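Side-chain contacts in RsfP (Uncultured bacterium, PDB 4GLJ), which binds the dye rhodamine B and, as a methylthioadenosine phosphorylase of the nucleoside phosphorylase superfamily, probably cleaves methylthioadenosine with phosphate: residues Ala14-Ile19 against Ala258-Glu263; Ala80-Leu85 against Arg91-Val96. All coordinates share one frame; numbering follows the deposited sequence.

Both contacts join a helix to the central sheet, on its two faces: interaction 1 lays helix 237-263 against strand 16-20, interaction 2 helix 78-87 against the neighbouring strand 92-101. Each is apolar and buried where its isoleucines meet, but interaction 1 sits at the end of a helix whose last turn reaches solvent, while all three touching residues of interaction 2 are buried; its centre lies about 8 Å from that of the chain, against about 14 Å. The two strands are parallel neighbours, linked by a probable hydrogen bond between Ile19 O and Val96 N (2.9 Å), with Ile19 CD1 3.7 Å from Ile93 CG2. Separately, helix 237-263 packs Ile260 CG2 3.5 Å from Tyr92 CD2.

Interaction 1. Residues Ala14-Ile19 against Ala258-Glu263; sequences ADIAII and ALIASE
Ile16, the first residue of strand 16-20, meets Ile260 in the last turns of helix 237-263, and this pair makes the tight part of the contact. The two side chains cross obliquely. CG2 of Ile260 lies against the end of the Ile16 chain, 3.7 Å from Ile16 CD1, and it also stands 3.8 Å from Ile16 CG1, so one methyl branch of the helix residue covers the outer two carbons of the strand residue. In Ile16 the long branch runs anti to the carbonyl carbon (chi1 -59°) and is extended beyond it (chi2 165°), which carries CD1 out to the helix. Val57 touches both Ile16 and Ala261, and Ile150 of helix 145-157 also packs on Ile260.

Toward Ala261 the packing slackens: its CB comes no nearer than 4.4 Å to Ile16 CD1, and the residue is partly exposed. The next two residues, Ser262 and Glu263, lie on the exposed side of the helix, which is polar. Ser262 OG, turned to a chi1 of 53°, bonds back to Ala258 O at 3.2 Å, and this carbonyl also accepts Ser262 N from the opposite face of its plane; Glu263 forms a salt bridge with Arg153. Across the contact itself the chemistry is purely apolar, which implies that strand and helix are held here by close fit and exclusion of water, without directional bonds.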
ATOM      1  N   ALA A  14     -20.963 -27.206   8.691  1.00 39.93           N
ATOM      2  CA  ALA A  14     -19.993 -27.261   9.740  1.00 38.28           C
ATOM      3  C   ALA A  14     -20.094 -25.950  10.461  1.00 37.75           C
ATOM      4  O   ALA A  14     -20.364 -24.920   9.881  1.00 37.46           O
ATOM      5  CB  ALA A  14     -18.598 -27.470   9.224  1.00 36.31           C
ATOM      6  N   ASP A  15     -19.927 -26.004  11.754  1.00 36.06           N
ATOM      7  CA  ASP A  15     -20.061 -24.802  12.543  1.00 36.98           C
ATOM      8  C   ASP A  15     -18.671 -24.174  12.692  1.00 32.71           C
ATOM      9  O   ASP A  15     -18.552 -23.003  13.071  1.00 32.66           O
ATOM     10  CB  ASP A  15     -20.547 -25.279  13.902  1.00 39.76           C
ATOM     11  CG  ASP A  15     -20.887 -24.169  14.842  1.00 44.18           C
ATOM     12  OD1 ASP A  15     -21.702 -23.301  14.460  1.00 49.16           O
ATOM     13  OD2 ASP A  15     -20.388 -24.211  16.009  1.00 48.08           O
ATOM     14  N   ILE A  16     -17.646 -24.993  12.482  1.00 31.59           N
ATOM     15  CA  ILE A  16     -16.270 -24.656  12.846  1.00 32.19           C
ATOM     16  C   ILE A  16     -15.366 -24.991  11.654  1.00 32.94           C
ATOM     17  O   ILE A  16     -15.561 -26.057  11.040  1.00 32.98           O
ATOM     18  CB  ILE A  16     -15.770 -25.544  14.012  1.00 32.52           C
ATOM     19  CG1 ILE A  16     -16.668 -25.352  15.240  1.00 33.89           C
ATOM     20  CG2 ILE A  16     -14.282 -25.177  14.349  1.00 31.18           C
ATOM     21  CD1 ILE A  16     -16.464 -26.451  16.309  1.00 35.64           C
ATOM     22  N   ALA A  17     -14.435 -24.084  11.321  1.00 32.13           N
ATOM     23  CA  ALA A  17     -13.482 -24.294  10.238  1.00 30.75           C
ATOM     24  C   ALA A  17     -12.086 -24.014  10.676  1.00 30.00           C
ATOM     25  O   ALA A  17     -11.823 -23.116  11.483  1.00 29.74           O
ATOM     26  CB  ALA A  17     -13.863 -23.454   9.025  1.00 29.50           C
ATOM     27  N   ILE A  18     -11.161 -24.804  10.151  1.00 28.45           N
ATOM     28  CA  ILE A  18      -9.767 -24.565  10.372  1.00 28.63           C
ATOM     29  C   ILE A  18      -9.174 -24.176   8.997  1.00 29.96           C
ATOM     30  O   ILE A  18      -9.351 -24.917   7.998  1.00 28.72           O
ATOM     31  CB  ILE A  18      -9.070 -25.828  10.859  1.00 30.25           C
ATOM     32  CG1 ILE A  18      -9.780 -26.420  12.112  1.00 32.76           C
ATOM     33  CG2 ILE A  18      -7.564 -25.621  11.074  1.00 31.73           C
ATOM     34  CD1 ILE A  18      -9.802 -25.432  13.289  1.00 33.34           C
ATOM     35  N   ILE A  19      -8.434 -23.047   8.968  1.00 29.30           N
ATOM     36  CA  ILE A  19      -7.764 -22.619   7.743  1.00 29.35           C
ATOM     37  C   ILE A  19      -6.326 -22.866   8.024  1.00 29.71           C
ATOM     38  O   ILE A  19      -5.707 -22.258   8.918  1.00 32.11           O
ATOM     39  CB  ILE A  19      -8.013 -21.122   7.351  1.00 28.56           C
ATOM     40  CG1 ILE A  19      -9.493 -20.876   7.159  1.00 28.11           C
ATOM     41  CG2 ILE A  19      -7.153 -20.799   6.096  1.00 28.54           C
ATOM     42  CD1 ILE A  19      -9.857 -19.433   6.802  1.00 26.87           C
ATOM     43  N   ALA A 258     -12.846 -29.002  20.436  1.00 34.74           N
ATOM     44  CA  ALA A 258     -13.629 -29.522  21.558  1.00 37.68           C
ATOM     45  C   ALA A 258     -14.247 -28.375  22.375  1.00 35.09           C
ATOM     46  O   ALA A 258     -15.437 -28.400  22.664  1.00 35.94           O
ATOM     47  CB  ALA A 258     -12.807 -30.474  22.431  1.00 38.52           C
ATOM     48  N   LEU A 259     -13.457 -27.370  22.707  1.00 31.68           N
ATOM     49  CA  LEU A 259     -13.939 -26.277  23.516  1.00 32.53           C
ATOM     50  C   LEU A 259     -14.977 -25.416  22.809  1.00 33.97           C
ATOM     51  O   LEU A 259     -15.925 -24.938  23.449  1.00 34.94           O
ATOM     52  CB  LEU A 259     -12.761 -25.412  23.959  1.00 31.31           C
ATOM     53  CG  LEU A 259     -11.870 -26.154  24.959  1.00 36.20           C
ATOM     54  CD1 LEU A 259     -10.516 -25.474  25.165  1.00 35.77           C
ATOM     55  CD2 LEU A 259     -12.568 -26.362  26.298  1.00 41.01           C
ATOM     56  N   ILE A 260     -14.770 -25.175  21.500  1.00 30.86           N
ATOM     57  CA  ILE A 260     -15.700 -24.356  20.781  1.00 31.93           C
ATOM     58  C   ILE A 260     -17.029 -25.113  20.721  1.00 35.43           C
ATOM     59  O   ILE A 260     -18.091 -24.506  20.889  1.00 37.78           O
ATOM     60  CB  ILE A 260     -15.202 -24.076  19.354  1.00 31.62           C
ATOM     61  CG1 ILE A 260     -13.901 -23.201  19.407  1.00 29.11           C
ATOM     62  CG2 ILE A 260     -16.308 -23.493  18.506  1.00 32.13           C
ATOM     63  CD1 ILE A 260     -13.284 -23.077  18.013  1.00 29.99           C
ATOM     64  N   ALA A 261     -16.963 -26.417  20.448  1.00 35.93           N
ATOM     65  CA  ALA A 261     -18.176 -27.197  20.310  1.00 39.93           C
ATOM     66  C   ALA A 261     -18.964 -27.191  21.614  1.00 42.11           C
ATOM     67  O   ALA A 261     -20.200 -27.113  21.588  1.00 43.92           O
ATOM     68  CB  ALA A 261     -17.886 -28.639  19.871  1.00 41.56           C
ATOM     69  N   SER A 262     -18.284 -27.256  22.753  1.00 40.76           N
ATOM     70  CA  SER A 262     -19.062 -27.406  24.014  1.00 45.28           C
ATOM     71  C   SER A 262     -19.486 -26.026  24.533  1.00 43.13           C
ATOM     72  O   SER A 262     -20.546 -25.898  25.152  1.00 42.88           O
ATOM     73  CB  SER A 262     -18.315 -28.194  25.095  1.00 47.10           C
ATOM     74  OG  SER A 262     -17.028 -27.634  25.311  1.00 50.69           O
ATOM     75  N   GLU A 263     -18.694 -24.997  24.238  1.00 38.75           N
ATOM     76  CA  GLU A 263     -18.901 -23.698  24.875  1.00 39.45           C
ATOM     77  C   GLU A 263     -19.703 -22.768  23.990  1.00 39.18           C
ATOM     78  O   GLU A 263     -20.471 -21.964  24.497  1.00 43.10           O
ATOM     79  CB  GLU A 263     -17.582 -23.071  25.375  1.00 39.64           C
ATOM     80  CG  GLU A 263     -16.912 -23.864  26.527  1.00 45.73           C
ATOM     81  CD  GLU A 263     -15.490 -23.371  26.841  1.00 50.09           C
ATOM     82  OE1 GLU A 263     -15.075 -22.324  26.298  1.00 50.72           O
ATOM     83  OE2 GLU A 263     -14.768 -23.995  27.659  1.00 55.62           O
TER

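Interaction 2. Residues Ala80-Leu85 against Arg91-Val96; sequences ANIYAL and RYIVSV
A right-handed beta-alpha-beta crossover, of the kind on which the alpha/beta fold of the nucleoside phosphorylases is built, runs from strand 57-63 through helix 78-87 to strand 92-101, with the parallel strand 16-20 lying between the two in the sheet. Within it, Ile93 on the strand points its side chain at the helix and is met by two residues one turn apart, Ile82 and Leu85. All the touching is done by terminal methyls. CD1 of Ile93 stands 3.8 Å from Ile82 CD1 and 3.9 Å from Leu85 CD1. Ile93 can reach so far because its long branch is extended, with CG1 anti to the carbonyl carbon (chi1 -67°) and CD1 carried straight on (chi2 172°). Ile82 instead folds its end over, with a chi2 of -54°, which swings CD1 toward the strand although the side chain leaves its backbone at a slant to it. Leu85 crosses Ile93 at about a right angle.

Neighbouring strands complete the packing: Ile19 touches Leu85, while Tyr214 lies against Ile93 from strand 213-221. On the other face of the sheet Val96 packs on Ile253 of helix 237-263. No hydrogen bond or salt bridge joins the two segments here; one strand methyl is shared by two helix residues, which implies that this part of the helix rests on the strand at a single aliphatic point.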
ATOM      1  N   ALA A  80     -13.264 -15.982  -2.110  1.00 25.69           N
ATOM      2  CA  ALA A  80     -13.789 -17.375  -2.291  1.00 26.11           C
ATOM      3  C   ALA A  80     -13.694 -18.274  -1.101  1.00 25.96           C
ATOM      4  O   ALA A  80     -14.647 -18.984  -0.802  1.00 30.86           O
ATOM      5  CB  ALA A  80     -13.209 -18.035  -3.564  1.00 26.28           C
ATOM      6  N   ASN A  81     -12.568 -18.278  -0.403  1.00 25.47           N
ATOM      7  CA  ASN A  81     -12.382 -19.168   0.749  1.00 27.18           C
ATOM      8  C   ASN A  81     -13.373 -18.837   1.881  1.00 27.41           C
ATOM      9  O   ASN A  81     -14.008 -19.729   2.434  1.00 27.27           O
ATOM     10  CB  ASN A  81     -10.960 -19.008   1.303  1.00 27.11           C
ATOM     11  CG  ASN A  81      -9.890 -19.617   0.380  1.00 29.00           C
ATOM     12  OD1 ASN A  81     -10.245 -20.387  -0.545  1.00 28.70           O
ATOM     13  ND2 ASN A  81      -8.596 -19.340   0.653  1.00 26.75           N
ATOM     14  N   ILE A  82     -13.529 -17.545   2.163  1.00 27.76           N
ATOM     15  CA  ILE A  82     -14.372 -17.126   3.300  1.00 27.35           C
ATOM     16  C   ILE A  82     -15.781 -17.302   2.832  1.00 28.73           C
ATOM     17  O   ILE A  82     -16.600 -17.779   3.597  1.00 27.72           O
ATOM     18  CB  ILE A  82     -14.028 -15.625   3.686  1.00 26.79           C
ATOM     19  CG1 ILE A  82     -12.652 -15.538   4.379  1.00 25.63           C
ATOM     20  CG2 ILE A  82     -15.100 -15.059   4.619  1.00 27.98           C
ATOM     21  CD1 ILE A  82     -12.441 -16.442   5.591  1.00 26.92           C
ATOM     22  N   TYR A  83     -16.098 -16.972   1.559  1.00 27.34           N
ATOM     23  CA  TYR A  83     -17.468 -17.119   1.098  1.00 29.44           C
ATOM     24  C   TYR A  83     -17.883 -18.617   1.170  1.00 30.99           C
ATOM     25  O   TYR A  83     -18.996 -18.997   1.624  1.00 31.60           O
ATOM     26  CB  TYR A  83     -17.639 -16.640  -0.344  1.00 30.25           C
ATOM     27  CG  TYR A  83     -19.111 -16.466  -0.764  1.00 33.54           C
ATOM     28  CD1 TYR A  83     -19.756 -15.230  -0.633  1.00 35.43           C
ATOM     29  CD2 TYR A  83     -19.873 -17.540  -1.276  1.00 34.84           C
ATOM     30  CE1 TYR A  83     -21.103 -15.066  -1.016  1.00 37.60           C
ATOM     31  CE2 TYR A  83     -21.219 -17.387  -1.654  1.00 38.58           C
ATOM     32  CZ  TYR A  83     -21.818 -16.137  -1.510  1.00 39.85           C
ATOM     33  OH  TYR A  83     -23.149 -15.962  -1.836  1.00 44.88           O
ATOM     34  N   ALA A  84     -17.005 -19.487   0.693  1.00 29.91           N
ATOM     35  CA  ALA A  84     -17.286 -20.943   0.726  1.00 31.25           C
ATOM     36  C   ALA A  84     -17.566 -21.451   2.171  1.00 30.22           C
ATOM     37  O   ALA A  84     -18.480 -22.232   2.384  1.00 31.84           O
ATOM     38  CB  ALA A  84     -16.115 -21.682   0.088  1.00 30.94           C
ATOM     39  N   LEU A  85     -16.822 -20.955   3.152  1.00 31.04           N
ATOM     40  CA  LEU A  85     -16.954 -21.443   4.531  1.00 29.54           C
ATOM     41  C   LEU A  85     -18.276 -20.888   5.059  1.00 31.71           C
ATOM     42  O   LEU A  85     -19.017 -21.597   5.727  1.00 30.55           O
ATOM     43  CB  LEU A  85     -15.782 -20.989   5.401  1.00 27.82           C
ATOM     44  CG  LEU A  85     -14.431 -21.635   5.060  1.00 27.98           C
ATOM     45  CD1 LEU A  85     -13.317 -21.074   5.934  1.00 27.31           C
ATOM     46  CD2 LEU A  85     -14.488 -23.177   5.212  1.00 27.89           C
ATOM     47  N   ARG A  91     -19.458 -20.698  11.778  1.00 29.41           N
ATOM     48  CA  ARG A  91     -19.663 -19.601  12.695  0.50 28.95           C
ATOM     49  C   ARG A  91     -18.332 -19.267  13.369  1.00 28.08           C
ATOM     50  O   ARG A  91     -18.177 -18.189  13.921  1.00 27.83           O
ATOM     51  CB  ARG A  91     -20.696 -20.036  13.747  0.50 29.89           C
ATOM     52  CG  ARG A  91     -22.071 -20.301  13.118  0.50 30.37           C
ATOM     53  CD  ARG A  91     -23.020 -20.989  14.082  0.50 32.53           C
ATOM     54  NE  ARG A  91     -23.109 -20.232  15.312  0.50 33.26           N
ATOM     55  CZ  ARG A  91     -22.920 -20.713  16.523  0.50 31.33           C
ATOM     56  NH1 ARG A  91     -22.674 -21.994  16.729  0.50 33.96           N
ATOM     57  NH2 ARG A  91     -22.986 -19.881  17.521  0.50 32.20           N
ATOM     58  N   TYR A  92     -17.406 -20.230  13.327  1.00 27.46           N
ATOM     59  CA  TYR A  92     -16.088 -20.028  13.986  1.00 28.27           C
ATOM     60  C   TYR A  92     -14.986 -20.473  13.075  1.00 27.19           C
ATOM     61  O   TYR A  92     -15.038 -21.547  12.548  1.00 27.29           O
ATOM     62  CB  TYR A  92     -15.922 -20.819  15.290  1.00 26.82           C
ATOM     63  CG  TYR A  92     -17.042 -20.547  16.332  1.00 31.59           C
ATOM     64  CD1 TYR A  92     -17.007 -19.412  17.169  1.00 29.71           C
ATOM     65  CD2 TYR A  92     -18.162 -21.384  16.390  1.00 33.42           C
ATOM     66  CE1 TYR A  92     -18.020 -19.173  18.109  1.00 30.56           C
ATOM     67  CE2 TYR A  92     -19.212 -21.162  17.312  1.00 31.26           C
ATOM     68  CZ  TYR A  92     -19.112 -20.071  18.168  1.00 33.86           C
ATOM     69  OH  TYR A  92     -20.125 -19.861  19.070  1.00 32.39           O
ATOM     70  N   ILE A  93     -13.972 -19.603  12.889  1.00 26.11           N
ATOM     71  CA  ILE A  93     -12.725 -19.981  12.147  1.00 25.91           C
ATOM     72  C   ILE A  93     -11.510 -19.854  13.052  1.00 25.37           C
ATOM     73  O   ILE A  93     -11.354 -18.839  13.736  1.00 25.72           O
ATOM     74  CB  ILE A  93     -12.479 -19.051  10.906  1.00 24.41           C
ATOM     75  CG1 ILE A  93     -13.597 -19.323   9.896  1.00 24.14           C
ATOM     76  CG2 ILE A  93     -11.106 -19.329  10.270  1.00 23.68           C
ATOM     77  CD1 ILE A  93     -13.592 -18.329   8.716  1.00 23.53           C
ATOM     78  N   VAL A  94     -10.668 -20.886  13.034  1.00 23.01           N
ATOM     79  CA  VAL A  94      -9.338 -20.789  13.569  1.00 23.79           C
ATOM     80  C   VAL A  94      -8.377 -20.824  12.384  1.00 23.82           C
ATOM     81  O   VAL A  94      -8.272 -21.781  11.658  1.00 23.42           O
ATOM     82  CB  VAL A  94      -8.965 -21.927  14.562  1.00 25.63           C
ATOM     83  CG1 VAL A  94      -7.519 -21.729  15.088  1.00 25.98           C
ATOM     84  CG2 VAL A  94      -9.935 -21.884  15.747  1.00 27.73           C
ATOM     85  N   SER A  95      -7.597 -19.770  12.259  1.00 22.29           N
ATOM     86  CA  SER A  95      -6.578 -19.662  11.197  1.00 23.78           C
ATOM     87  C   SER A  95      -5.263 -20.108  11.865  1.00 25.50           C
ATOM     88  O   SER A  95      -4.891 -19.650  12.957  1.00 27.12           O
ATOM     89  CB  SER A  95      -6.405 -18.163  10.845  1.00 25.56           C
ATOM     90  OG  SER A  95      -5.050 -17.975  10.366  1.00 29.83           O
ATOM     91  N   VAL A  96      -4.560 -20.989  11.219  1.00 22.85           N
ATOM     92  CA  VAL A  96      -3.356 -21.507  11.771  1.00 27.76           C
ATOM     93  C   VAL A  96      -2.260 -21.095  10.836  1.00 31.81           C
ATOM     94  O   VAL A  96      -2.273 -21.519   9.675  1.00 34.02           O
ATOM     95  CB  VAL A  96      -3.392 -23.042  11.913  1.00 29.20           C
ATOM     96  CG1 VAL A  96      -2.047 -23.471  12.517  1.00 32.28           C
ATOM     97  CG2 VAL A  96      -4.600 -23.490  12.790  1.00 28.63           C
TER